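Local coordinates for uncharacterized protein (Bacteroides ovatus CL02T12C04, PDB 6PTM) that probably acts as an exo-carrageenase of glycoside hydrolase family 42, cleaving sugar units from the ends of carrageenan chains, at residues A413-S418 with S459-K464; R565-K570 with D613-Y618; T640-N645 with N675-E680. One frame throughout, in Å; residues are numbered along the deposited sequence.

Interaction 1: A413-S418 with S459-K464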
ATOM      1  N   ALA A 413       5.326   6.331 -12.622  1.00 12.20           N
ATOM      2  CA  ALA A 413       4.752   6.097 -13.966  1.00 13.12           C
ATOM      3  C   ALA A 413       3.642   5.049 -13.825  1.00 12.06           C
ATOM      4  O   ALA A 413       2.567   5.245 -14.393  1.00 12.54           O
ATOM      5  CB  ALA A 413       5.816   5.707 -14.959  1.00 12.67           C
ATOM      6  N   LEU A 414       3.865   3.984 -13.062  1.00 12.67           N
ATOM      7  CA  LEU A 414       2.861   2.895 -12.986  1.00 13.29           C
ATOM      8  C   LEU A 414       1.640   3.410 -12.230  1.00 13.81           C
ATOM      9  O   LEU A 414       0.530   3.043 -12.610  1.00 13.80           O
ATOM     10  CB  LEU A 414       3.463   1.639 -12.360  1.00 13.79           C
ATOM     11  CG  LEU A 414       4.615   1.042 -13.160  1.00 13.01           C
ATOM     12  CD1 LEU A 414       5.127  -0.228 -12.505  1.00 13.73           C
ATOM     13  CD2 LEU A 414       4.208   0.737 -14.589  1.00 13.09           C
ATOM     14  N   THR A 415       1.837   4.258 -11.218  1.00 13.53           N
ATOM     15  CA  THR A 415       0.706   4.837 -10.447  1.00 13.69           C
ATOM     16  C   THR A 415      -0.121   5.756 -11.360  1.00 13.37           C
ATOM     17  O   THR A 415      -1.363   5.576 -11.436  1.00 13.04           O
ATOM     18  CB  THR A 415       1.193   5.536  -9.185  1.00 13.68           C
ATOM     19  OG1 THR A 415       1.736   4.510  -8.346  1.00 14.62           O
ATOM     20  CG2 THR A 415       0.045   6.259  -8.528  1.00 13.93           C
ATOM     21  N   ARG A 416       0.547   6.627 -12.098  1.00 13.38           N
ATOM     22  CA  ARG A 416      -0.104   7.579 -13.033  0.50 14.08           C
ATOM     23  C   ARG A 416      -0.876   6.796 -14.104  1.00 13.46           C
ATOM     24  O   ARG A 416      -2.017   7.165 -14.407  1.00 13.05           O
ATOM     25  CB  ARG A 416       0.972   8.474 -13.645  0.50 14.78           C
ATOM     26  CG  ARG A 416       0.489   9.371 -14.773  0.50 15.59           C
ATOM     27  CD  ARG A 416       1.687   9.949 -15.510  0.50 16.09           C
ATOM     28  NE  ARG A 416       2.260   8.914 -16.344  0.50 17.89           N
ATOM     29  CZ  ARG A 416       3.523   8.859 -16.733  0.50 17.45           C
ATOM     30  NH1 ARG A 416       4.356   9.813 -16.392  0.50 16.85           N
ATOM     31  NH2 ARG A 416       3.933   7.858 -17.485  0.50 19.41           N
ATOM     32  N   ASN A 417      -0.253   5.758 -14.634  1.00 14.07           N
ATOM     33  CA  ASN A 417      -0.820   4.946 -15.744  1.00 15.09           C
ATOM     34  C   ASN A 417      -1.993   4.072 -15.295  1.00 14.83           C
ATOM     35  O   ASN A 417      -2.680   3.513 -16.180  1.00 14.66           O
ATOM     36  CB  ASN A 417       0.257   4.135 -16.449  1.00 14.25           C
ATOM     37  CG  ASN A 417       1.202   5.041 -17.204  1.00 16.15           C
ATOM     38  OD1 ASN A 417       0.965   6.250 -17.247  1.00 15.05           O
ATOM     39  ND2 ASN A 417       2.274   4.478 -17.749  1.00 13.56           N
ATOM     40  N   SER A 418      -2.181   3.935 -13.988  1.00 14.65           N
ATOM     41  CA  SER A 418      -3.230   3.056 -13.423  1.00 15.24           C
ATOM     42  C   SER A 418      -4.459   3.860 -12.991  1.00 16.16           C
ATOM     43  O   SER A 418      -4.301   4.883 -12.351  1.00 17.45           O
ATOM     44  CB  SER A 418      -2.677   2.304 -12.248  1.00 14.98           C
ATOM     45  OG  SER A 418      -1.765   1.309 -12.640  1.00 13.65           O
ATOM     46  N   SER A 459       0.496  11.660  -3.919  1.00 12.42           N
ATOM     47  CA  SER A 459       1.066  12.890  -4.529  1.00 12.35           C
ATOM     48  C   SER A 459       0.955  12.786  -6.052  1.00 12.56           C
ATOM     49  O   SER A 459       0.569  13.783  -6.713  1.00 12.15           O
ATOM     50  CB  SER A 459       2.478  13.128  -4.063  1.00 12.65           C
ATOM     51  OG  SER A 459       2.508  13.438  -2.649  1.00 14.31           O
ATOM     52  N   VAL A 460       1.261  11.610  -6.590  1.00 12.39           N
ATOM     53  CA  VAL A 460       1.229  11.349  -8.052  1.00 14.56           C
ATOM     54  C   VAL A 460      -0.217  11.394  -8.559  1.00 14.93           C
ATOM     55  O   VAL A 460      -0.475  12.143  -9.550  1.00 15.95           O
ATOM     56  CB  VAL A 460       1.903  10.014  -8.407  1.00 13.38           C
ATOM     57  CG1 VAL A 460       1.670   9.667  -9.875  1.00 13.56           C
ATOM     58  CG2 VAL A 460       3.385  10.066  -8.110  1.00 13.60           C
ATOM     59  N   SER A 461      -1.126  10.664  -7.887  1.00 14.43           N
ATOM     60  CA  SER A 461      -2.549  10.492  -8.289  1.00 13.90           C
ATOM     61  C   SER A 461      -3.468  10.707  -7.108  1.00 14.78           C
ATOM     62  O   SER A 461      -3.798   9.751  -6.409  1.00 14.00           O
ATOM     63  CB  SER A 461      -2.780   9.129  -8.856  1.00 14.08           C
ATOM     64  OG  SER A 461      -2.050   8.967 -10.055  1.00 13.32           O
ATOM     65  N   PRO A 462      -3.889  11.952  -6.797  1.00 16.99           N
ATOM     66  CA  PRO A 462      -4.751  12.163  -5.629  1.00 17.82           C
ATOM     67  C   PRO A 462      -6.195  11.662  -5.777  1.00 17.76           C
ATOM     68  O   PRO A 462      -6.844  11.517  -4.724  1.00 18.69           O
ATOM     69  CB  PRO A 462      -4.715  13.690  -5.408  1.00 17.90           C
ATOM     70  CG  PRO A 462      -4.342  14.240  -6.748  1.00 18.73           C
ATOM     71  CD  PRO A 462      -3.467  13.206  -7.431  1.00 17.27           C
ATOM     72  N   ASP A 463      -6.675  11.364  -6.996  1.00 16.82           N
ATOM     73  CA  ASP A 463      -8.136  11.213  -7.251  1.00 18.33           C
ATOM     74  C   ASP A 463      -8.508   9.784  -7.663  1.00 15.70           C
ATOM     75  O   ASP A 463      -9.452   9.598  -8.473  1.00 16.43           O
ATOM     76  CB  ASP A 463      -8.597  12.250  -8.291  1.00 21.59           C
ATOM     77  CG  ASP A 463      -8.376  13.678  -7.798  1.00 25.10           C
ATOM     78  OD1 ASP A 463      -8.326  13.884  -6.560  1.00 26.23           O
ATOM     79  OD2 ASP A 463      -8.207  14.566  -8.645  1.00 30.58           O
ATOM     80  N   LYS A 464      -7.856   8.811  -7.065  1.00 13.32           N
ATOM     81  CA  LYS A 464      -8.002   7.372  -7.375  1.00 12.56           C
ATOM     82  C   LYS A 464      -8.206   6.564  -6.104  1.00 13.94           C
ATOM     83  O   LYS A 464      -7.653   6.900  -5.046  1.00 14.32           O
ATOM     84  CB  LYS A 464      -6.775   6.822  -8.107  1.00 12.38           C
ATOM     85  CG  LYS A 464      -6.560   7.418  -9.483  1.00 12.10           C
ATOM     86  CD  LYS A 464      -5.226   6.988 -10.095  1.00 11.88           C
ATOM     87  CE  LYS A 464      -4.949   7.689 -11.399  1.00 11.50           C
ATOM     88  NZ  LYS A 464      -3.597   7.358 -11.873  1.00 11.46           N
TER
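Lys464 drives its ammonium group into the C-terminal end of helix 411-417, where three backbone carbonyls take hold of it. Its CG lies anti to the carbonyl carbon (chi1 -65°), and the chain beyond runs fully extended, placing NZ 2.6 Å from Ser418 O and 2.9 Å from Thr415 O. The bond to Arg416 O is longer, with NZ 3.0 Å away and above the plane of that carbonyl. A fourth oxygen, Ser461 OG, lies 2.9 Å from NZ on the lysine's own segment, so four acceptors share at most three N-H groups. Thr415 O is gripped twice, by Lys464 NZ and Ser418 N from opposite faces of its plane. Beside this polar knot, Thr415 CG2 packs 4.0 Å from Val460 CG1 and lies alongside the Ser461 hydroxyl, while its own hydroxyl turns back to Leu411 O. The looser side belongs to Arg416, whose CB rests against Val460 CG1; the rest of the chain leads away to the exposed side, where NE bonds Asn417 OD1, and two conformers were modelled. A positive charge would probably be favoured at this helix end. The contact joins the end of helix 411-417 to the end of helix 448-460 and the loop leading to strand 466-471, on the outside of what is evidently the (beta/alpha)8 barrel of a family 42 catalytic domain.

Interaction 2: R565-K570 with D613-Y618. With EDO (1,2-ethanediol), chain C.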
ATOM      1  N   ARG A 565       6.079  19.600  -0.137  1.00 14.54           N
ATOM      2  CA  ARG A 565       6.413  18.519  -1.100  1.00 14.49           C
ATOM      3  C   ARG A 565       7.916  18.288  -1.102  1.00 14.24           C
ATOM      4  O   ARG A 565       8.678  19.229  -1.391  1.00 14.77           O
ATOM      5  CB  ARG A 565       5.907  18.882  -2.492  1.00 13.76           C
ATOM      6  CG  ARG A 565       4.408  19.094  -2.548  1.00 15.03           C
ATOM      7  CD  ARG A 565       3.600  17.977  -1.901  1.00 15.03           C
ATOM      8  NE  ARG A 565       2.196  18.232  -2.187  1.00 14.73           N
ATOM      9  CZ  ARG A 565       1.544  17.779  -3.255  1.00 14.67           C
ATOM     10  NH1 ARG A 565       2.118  16.971  -4.141  1.00 15.94           N
ATOM     11  NH2 ARG A 565       0.266  18.052  -3.384  1.00 14.83           N
ATOM     12  N   ILE A 566       8.322  17.060  -0.823  1.00 14.22           N
ATOM     13  CA  ILE A 566       9.748  16.663  -0.893  1.00 14.93           C
ATOM     14  C   ILE A 566      10.035  16.352  -2.345  1.00 14.91           C
ATOM     15  O   ILE A 566       9.357  15.462  -2.869  1.00 14.08           O
ATOM     16  CB  ILE A 566       9.999  15.465   0.023  1.00 15.69           C
ATOM     17  CG1 ILE A 566       9.763  15.850   1.478  1.00 16.35           C
ATOM     18  CG2 ILE A 566      11.372  14.866  -0.173  1.00 16.02           C
ATOM     19  CD1 ILE A 566       9.735  14.666   2.362  1.00 16.86           C
ATOM     20  N   PHE A 567      11.045  16.988  -2.935  1.00 15.49           N
ATOM     21  CA  PHE A 567      11.438  16.715  -4.340  1.00 14.84           C
ATOM     22  C   PHE A 567      12.051  15.322  -4.487  1.00 14.00           C
ATOM     23  O   PHE A 567      12.934  14.940  -3.709  1.00 14.09           O
ATOM     24  CB  PHE A 567      12.400  17.754  -4.903  1.00 16.23           C
ATOM     25  CG  PHE A 567      12.421  17.709  -6.404  1.00 16.28           C
ATOM     26  CD1 PHE A 567      13.428  17.047  -7.076  1.00 16.14           C
ATOM     27  CD2 PHE A 567      11.360  18.229  -7.127  1.00 16.53           C
ATOM     28  CE1 PHE A 567      13.403  16.979  -8.462  1.00 17.53           C
ATOM     29  CE2 PHE A 567      11.307  18.103  -8.507  1.00 15.47           C
ATOM     30  CZ  PHE A 567      12.347  17.508  -9.169  1.00 16.06           C
ATOM     31  N   TYR A 568      11.541  14.560  -5.458  1.00 13.41           N
ATOM     32  CA  TYR A 568      12.014  13.192  -5.781  1.00 12.95           C
ATOM     33  C   TYR A 568      12.414  13.171  -7.258  1.00 13.84           C
ATOM     34  O   TYR A 568      11.681  13.675  -8.137  1.00 14.22           O
ATOM     35  CB  TYR A 568      10.971  12.103  -5.478  1.00 12.38           C
ATOM     36  CG  TYR A 568      11.414  10.738  -5.936  1.00 11.53           C
ATOM     37  CD1 TYR A 568      12.287   9.998  -5.168  1.00 12.36           C
ATOM     38  CD2 TYR A 568      11.045  10.210  -7.166  1.00 11.58           C
ATOM     39  CE1 TYR A 568      12.785   8.784  -5.612  1.00 13.06           C
ATOM     40  CE2 TYR A 568      11.509   8.971  -7.603  1.00 11.37           C
ATOM     41  CZ  TYR A 568      12.408   8.267  -6.836  1.00 11.54           C
ATOM     42  OH  TYR A 568      12.888   7.035  -7.207  1.00 13.17           O
ATOM     43  N   THR A 569      13.564  12.603  -7.564  1.00 14.84           N
ATOM     44  CA  THR A 569      13.959  12.349  -8.978  1.00 15.19           C
ATOM     45  C   THR A 569      14.702  11.021  -9.090  1.00 15.71           C
ATOM     46  O   THR A 569      15.589  10.757  -8.270  1.00 14.87           O
ATOM     47  CB  THR A 569      14.809  13.469  -9.576  1.00 14.85           C
ATOM     48  OG1 THR A 569      15.114  13.062 -10.922  1.00 13.98           O
ATOM     49  CG2 THR A 569      16.038  13.795  -8.755  1.00 14.22           C
ATOM     50  N   LYS A 570      14.349  10.255 -10.110  1.00 15.99           N
ATOM     51  CA  LYS A 570      15.025   9.002 -10.515  1.00 15.71           C
ATOM     52  C   LYS A 570      16.494   9.278 -10.841  1.00 15.21           C
ATOM     53  O   LYS A 570      17.262   8.334 -10.744  1.00 15.55           O
ATOM     54  CB  LYS A 570      14.319   8.407 -11.736  1.00 15.65           C
ATOM     55  CG  LYS A 570      12.936   7.824 -11.433  1.00 16.92           C
ATOM     56  CD  LYS A 570      12.167   7.330 -12.666  1.00 16.49           C
ATOM     57  CE  LYS A 570      11.598   8.490 -13.451  1.00 18.10           C
ATOM     58  NZ  LYS A 570      10.952   8.076 -14.723  1.00 19.37           N
ATOM     59  N   ASP A 613       2.810  25.028  -0.426  1.00 19.41           N
ATOM     60  CA  ASP A 613       3.432  26.317  -0.030  1.00 19.75           C
ATOM     61  C   ASP A 613       4.929  26.224  -0.321  1.00 20.14           C
ATOM     62  O   ASP A 613       5.580  27.246  -0.508  1.00 19.60           O
ATOM     63  CB  ASP A 613       3.172  26.602   1.455  1.00 19.91           C
ATOM     64  CG  ASP A 613       1.724  26.592   1.866  1.00 18.64           C
ATOM     65  OD1 ASP A 613       0.927  27.064   1.063  1.00 17.01           O
ATOM     66  OD2 ASP A 613       1.403  26.085   3.012  1.00 17.90           O
ATOM     67  N   ALA A 614       5.510  25.026  -0.318  1.00 18.26           N
ATOM     68  CA  ALA A 614       6.952  24.911  -0.575  1.00 18.77           C
ATOM     69  C   ALA A 614       7.325  23.519  -1.066  1.00 18.56           C
ATOM     70  O   ALA A 614       6.657  22.557  -0.656  1.00 17.59           O
ATOM     71  CB  ALA A 614       7.730  25.259   0.679  1.00 19.57           C
ATOM     72  N   ILE A 615       8.383  23.477  -1.883  1.00 17.11           N
ATOM     73  CA  ILE A 615       9.136  22.247  -2.232  1.00 17.95           C
ATOM     74  C   ILE A 615      10.436  22.250  -1.420  1.00 17.62           C
ATOM     75  O   ILE A 615      11.167  23.278  -1.396  1.00 16.08           O
ATOM     76  CB  ILE A 615       9.341  22.187  -3.757  1.00 17.64           C
ATOM     77  CG1 ILE A 615       7.994  22.053  -4.484  1.00 17.45           C
ATOM     78  CG2 ILE A 615      10.343  21.104  -4.147  1.00 17.68           C
ATOM     79  CD1 ILE A 615       8.092  22.201  -6.012  1.00 17.44           C
ATOM     80  N   VAL A 616      10.768  21.111  -0.824  1.00 16.94           N
ATOM     81  CA  VAL A 616      12.067  20.951  -0.133  1.00 16.91           C
ATOM     82  C   VAL A 616      12.923  20.053  -1.017  1.00 16.93           C
ATOM     83  O   VAL A 616      12.391  19.087  -1.557  1.00 17.19           O
ATOM     84  CB  VAL A 616      11.911  20.460   1.318  1.00 19.05           C
ATOM     85  CG1 VAL A 616      10.977  21.364   2.092  1.00 20.96           C
ATOM     86  CG2 VAL A 616      11.453  19.023   1.420  1.00 19.99           C
ATOM     87  N   VAL A 617      14.185  20.427  -1.213  1.00 17.54           N
ATOM     88  CA  VAL A 617      15.150  19.655  -2.036  1.00 18.35           C
ATOM     89  C   VAL A 617      16.333  19.304  -1.140  1.00 17.57           C
ATOM     90  O   VAL A 617      17.080  20.218  -0.715  1.00 17.84           O
ATOM     91  CB  VAL A 617      15.585  20.392  -3.315  1.00 19.01           C
ATOM     92  CG1 VAL A 617      16.507  19.492  -4.134  1.00 20.34           C
ATOM     93  CG2 VAL A 617      14.400  20.858  -4.141  1.00 20.59           C
ATOM     94  N   TYR A 618      16.445  18.021  -0.818  1.00 17.86           N
ATOM     95  CA  TYR A 618      17.369  17.487   0.206  1.00 18.60           C
ATOM     96  C   TYR A 618      18.184  16.367  -0.405  1.00 19.23           C
ATOM     97  O   TYR A 618      17.556  15.416  -0.942  1.00 17.31           O
ATOM     98  CB  TYR A 618      16.605  16.966   1.424  1.00 18.44           C
ATOM     99  CG  TYR A 618      17.442  16.385   2.528  1.00 17.72           C
ATOM    100  CD1 TYR A 618      18.259  17.177   3.319  1.00 17.89           C
ATOM    101  CD2 TYR A 618      17.395  15.032   2.799  1.00 18.35           C
ATOM    102  CE1 TYR A 618      19.011  16.628   4.349  1.00 18.42           C
ATOM    103  CE2 TYR A 618      18.135  14.465   3.818  1.00 17.82           C
ATOM    104  CZ  TYR A 618      18.911  15.276   4.622  1.00 17.87           C
ATOM    105  OH  TYR A 618      19.608  14.686   5.620  1.00 18.66           O
TER
HETATM  106  C1  EDO C 802      13.555   6.258 -16.368  1.00 23.73           C
HETATM  107  O1  EDO C 802      12.359   6.856 -16.775  1.00 22.65           O
HETATM  108  C2  EDO C 802      14.471   7.296 -15.801  1.00 24.97           C
HETATM  109  O2  EDO C 802      15.032   8.163 -16.764  1.00 26.16           O
HETATM  110  O   HOH W   1      14.478  16.100  -1.660  1.00 20.70           O
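Around the Phe567 ring, the methyls Val617 CG2 and Ile615 CG2 approach obliquely, and the closer touch is made by the carbon that carries the ring, with Phe567 CB 3.8 Å from Val617 CG2. The guanidinium of Arg565 leads away from the neighbouring strand, its NE and NH1 bonded to Lys562 O and Phe599 O. On the face opposite Arg565 and Ile615, Ile566 CG1 lies 3.6 Å from Val616 CG2. Strands 564-567 and 614-617 are parallel neighbours inside a five-stranded sheet, flanked by 597-600 and 640-643. They are bonded by Arg565 N to Ala614 O, Val616 N to Arg565 O at 2.9 Å, and Phe567 N to Val616 O at 2.8 Å. This last bond is nearly straight, 173° at the hydrogen. Arg565 O also receives a CA-H...O contact from Ile615 CA at 3.2 Å. Past Phe567 a water takes over, donating to Phe567 O (2.8 Å) and accepting from Tyr618 N (2.9 Å). Farther on, Lys570 NZ forms a salt bridge with Asp410 and bonds to a 1,2-ethanediol, probably from the crystallisation liquor. A leucine in place of Lys570 would probably leave the Asp410 carboxylate without its charged mate. The strand pairing itself thus rests on main-chain polarity, extended by one water, and on the hydrocarbon packed beside it.

Interaction 3: T640-N645 with N675-E680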
ATOM      1  N   THR A 640       7.897  28.778  -3.390  1.00 23.79           N
ATOM      2  CA  THR A 640       9.018  28.732  -2.432  1.00 22.69           C
ATOM      3  C   THR A 640       9.751  27.413  -2.595  1.00 21.94           C
ATOM      4  O   THR A 640       9.104  26.352  -2.533  1.00 19.12           O
ATOM      5  CB  THR A 640       8.522  28.899  -0.994  1.00 22.71           C
ATOM      6  OG1 THR A 640       7.887  30.174  -0.901  1.00 23.10           O
ATOM      7  CG2 THR A 640       9.634  28.763   0.015  1.00 22.51           C
ATOM      8  N   VAL A 641      11.058  27.481  -2.766  1.00 21.62           N
ATOM      9  CA  VAL A 641      11.936  26.291  -2.814  1.00 21.59           C
ATOM     10  C   VAL A 641      12.987  26.426  -1.722  1.00 24.26           C
ATOM     11  O   VAL A 641      13.654  27.484  -1.646  1.00 23.11           O
ATOM     12  CB  VAL A 641      12.583  26.111  -4.190  1.00 20.45           C
ATOM     13  CG1 VAL A 641      13.550  24.958  -4.164  1.00 19.09           C
ATOM     14  CG2 VAL A 641      11.552  25.944  -5.295  1.00 21.63           C
ATOM     15  N   ILE A 642      13.108  25.371  -0.915  1.00 23.29           N
ATOM     16  CA  ILE A 642      14.082  25.266   0.202  1.00 21.53           C
ATOM     17  C   ILE A 642      15.043  24.161  -0.179  1.00 20.88           C
ATOM     18  O   ILE A 642      14.596  23.019  -0.335  1.00 20.39           O
ATOM     19  CB  ILE A 642      13.395  25.018   1.558  1.00 22.22           C
ATOM     20  CG1 ILE A 642      12.400  26.128   1.904  1.00 22.09           C
ATOM     21  CG2 ILE A 642      14.441  24.852   2.651  1.00 23.82           C
ATOM     22  CD1 ILE A 642      11.350  25.705   2.882  1.00 24.29           C
ATOM     23  N   ILE A 643      16.307  24.510  -0.358  1.00 20.75           N
ATOM     24  CA  ILE A 643      17.315  23.594  -0.955  1.00 22.94           C
ATOM     25  C   ILE A 643      18.555  23.615  -0.079  1.00 23.79           C
ATOM     26  O   ILE A 643      18.851  24.702   0.503  1.00 21.81           O
ATOM     27  CB  ILE A 643      17.617  23.941  -2.426  1.00 24.65           C
ATOM     28  CG1 ILE A 643      18.482  22.874  -3.102  1.00 25.30           C
ATOM     29  CG2 ILE A 643      18.232  25.322  -2.586  1.00 26.87           C
ATOM     30  CD1 ILE A 643      18.388  22.907  -4.604  1.00 24.62           C
ATOM     31  N   ASP A 644      19.200  22.453   0.040  1.00 21.32           N
ATOM     32  CA  ASP A 644      20.446  22.310   0.830  1.00 21.98           C
ATOM     33  C   ASP A 644      21.623  22.689  -0.075  1.00 23.41           C
ATOM     34  O   ASP A 644      21.378  23.163  -1.183  1.00 24.96           O
ATOM     35  CB  ASP A 644      20.558  20.953   1.517  1.00 20.87           C
ATOM     36  CG  ASP A 644      20.695  19.756   0.603  1.00 22.41           C
ATOM     37  OD1 ASP A 644      20.867  19.967  -0.587  1.00 25.62           O
ATOM     38  OD2 ASP A 644      20.608  18.610   1.103  1.00 22.41           O
ATOM     39  N   ASN A 645      22.848  22.541   0.411  1.00 25.77           N
ATOM     40  CA  ASN A 645      24.072  22.944  -0.336  1.00 27.49           C
ATOM     41  C   ASN A 645      24.477  21.824  -1.301  1.00 28.62           C
ATOM     42  O   ASN A 645      25.204  22.104  -2.236  1.00 34.25           O
ATOM     43  CB  ASN A 645      25.203  23.329   0.622  1.00 29.03           C
ATOM     44  CG  ASN A 645      24.906  24.625   1.343  1.00 30.71           C
ATOM     45  OD1 ASN A 645      24.866  24.653   2.570  1.00 39.14           O
ATOM     46  ND2 ASN A 645      24.626  25.673   0.593  1.00 29.60           N
ATOM     47  N   ASN A 675      17.466  20.628  10.442  1.00 29.62           N
ATOM     48  CA  ASN A 675      16.717  21.509  11.379  1.00 29.62           C
ATOM     49  C   ASN A 675      16.370  22.803  10.659  1.00 24.63           C
ATOM     50  O   ASN A 675      15.204  23.185  10.672  1.00 24.14           O
ATOM     51  CB  ASN A 675      17.453  21.748  12.701  1.00 32.05           C
ATOM     52  CG  ASN A 675      17.300  20.585  13.658  1.00 38.26           C
ATOM     53  OD1 ASN A 675      16.529  19.653  13.415  1.00 46.39           O
ATOM     54  ND2 ASN A 675      18.031  20.626  14.755  1.00 32.83           N
ATOM     55  N   GLU A 676      17.340  23.437  10.017  1.00 23.60           N
ATOM     56  CA  GLU A 676      17.067  24.651   9.220  1.00 24.28           C
ATOM     57  C   GLU A 676      16.007  24.320   8.167  1.00 22.97           C
ATOM     58  O   GLU A 676      15.095  25.124   7.956  1.00 23.31           O
ATOM     59  CB  GLU A 676      18.333  25.152   8.522  1.00 25.92           C
ATOM     60  CG  GLU A 676      19.420  25.591   9.487  1.00 29.48           C
ATOM     61  CD  GLU A 676      20.693  26.067   8.817  1.00 29.86           C
ATOM     62  OE1 GLU A 676      20.726  26.079   7.577  1.00 26.56           O
ATOM     63  OE2 GLU A 676      21.635  26.455   9.549  1.00 35.40           O
ATOM     64  N   MET A 677      16.146  23.193   7.475  1.00 22.88           N
ATOM     65  CA  MET A 677      15.201  22.895   6.359  1.00 23.12           C
ATOM     66  C   MET A 677      13.791  22.800   6.950  1.00 19.76           C
ATOM     67  O   MET A 677      12.875  23.447   6.423  1.00 19.64           O
ATOM     68  CB  MET A 677      15.583  21.597   5.641  1.00 23.09           C
ATOM     69  CG  MET A 677      14.591  21.173   4.574  1.00 24.49           C
ATOM     70  SD  MET A 677      15.310  19.929   3.487  1.00 24.47           S
ATOM     71  CE  MET A 677      16.367  20.980   2.479  1.00 24.41           C
ATOM     72  N   LYS A 678      13.625  22.077   8.065  1.00 22.14           N
ATOM     73  CA  LYS A 678      12.303  21.992   8.745  1.00 22.49           C
ATOM     74  C   LYS A 678      11.821  23.389   9.159  1.00 23.97           C
ATOM     75  O   LYS A 678      10.636  23.717   8.895  1.00 22.02           O
ATOM     76  CB  LYS A 678      12.329  21.048   9.943  1.00 22.46           C
ATOM     77  CG  LYS A 678      11.066  21.116  10.788  1.00 24.54           C
ATOM     78  CD  LYS A 678      11.066  20.122  11.931  1.00 27.03           C
ATOM     79  CE  LYS A 678       9.903  20.313  12.878  1.00 29.59           C
ATOM     80  NZ  LYS A 678       9.606  19.055  13.587  1.00 37.03           N
ATOM     81  N   ASN A 679      12.675  24.205   9.797  1.00 28.70           N
ATOM     82  CA  ASN A 679      12.281  25.559  10.277  1.00 27.31           C
ATOM     83  C   ASN A 679      11.789  26.381   9.088  1.00 24.62           C
ATOM     84  O   ASN A 679      10.716  27.017   9.176  1.00 19.62           O
ATOM     85  CB  ASN A 679      13.417  26.298  10.993  1.00 33.43           C
ATOM     86  CG  ASN A 679      13.804  25.625  12.287  1.00 38.43           C
ATOM     87  OD1 ASN A 679      13.060  24.793  12.802  1.00 43.28           O
ATOM     88  ND2 ASN A 679      14.986  25.945  12.793  1.00 43.92           N
ATOM     89  N   GLU A 680      12.530  26.386   7.982  1.00 25.56           N
ATOM     90  CA  GLU A 680      12.080  27.183   6.806  1.00 26.25           C
ATOM     91  C   GLU A 680      10.769  26.582   6.245  1.00 22.74           C
ATOM     92  O   GLU A 680       9.851  27.345   5.914  1.00 21.00           O
ATOM     93  CB  GLU A 680      13.229  27.283   5.802  1.00 27.92           C
ATOM     94  CG  GLU A 680      14.411  28.048   6.370  1.00 29.90           C
ATOM     95  CD  GLU A 680      14.178  29.543   6.505  1.00 31.80           C
ATOM     96  OE1 GLU A 680      13.135  30.023   6.065  1.00 32.73           O
ATOM     97  OE2 GLU A 680      15.044  30.216   7.063  1.00 36.37           O
TER
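Ile642 and Met677 meet because their first torsions send their branches toward the space between strand and helix. With CG1 anti to the carbonyl carbon (chi1 -58°), Ile642 holds CG2 where Met677 CG lies 4.2 Å away. Met677 in turn sets its CG anti to the backbone N, stays extended through chi2, and bends at chi3 (-77°), which carries CE back over the strand. This is a helix-on-sheet contact in a flavodoxin-like alpha/beta domain, whose parallel sheet has strand order 2-1-3-4-5. Helix 674-687 follows the last strand and returns over the sheet: its segment runs at 169° to strand 640-643, almost antiparallel, with the two axes 9.0 Å apart. Val641, next to Ile642 along the strand, packs instead on helix 625-636, so the sheet is sandwiched between helical layers. One turn along from Met677, Glu680 offers its aliphatic root. Its CB lies 3.8 Å from Ile642 CD1, and the same CD1 comes within 3.5 Å of the backbone carbonyl carbon, Glu680 C, while the carboxylate end leads away. Ile642 therefore touches two residues one turn apart on the helix and is buried. No hydrogen bond crosses between the segments. Asp644, just beyond the strand, has its carboxylate engaged by Ser647, Glu646 N and Lys619 N. At the end of the methionine side chain, Met677 CE stands 3.9 Å from Ile642 O and 4.0 Å from Asp644 N.

The three contacts follow one another along the chain in series. Interaction 1 lies in the barrel, between helices 411-417 and 448-460, whereas interactions 2 and 3 share the five-stranded parallel sheet that comes later in the sequence. Their centres are only about 10 Å apart: strands 614-617 and 640-643 are neighbours, probably bonded through Val617 N and Ile642 O at 2.8 Å. Interaction 1 is about 18 Å from interaction 2, centre to centre, and touches it where Ser459 meets Arg565. It makes no touch with interaction 3, about 27 Å away between centres. Interaction 2 thus sits at the join of barrel and alpha/beta domain, with interaction 3 farther out.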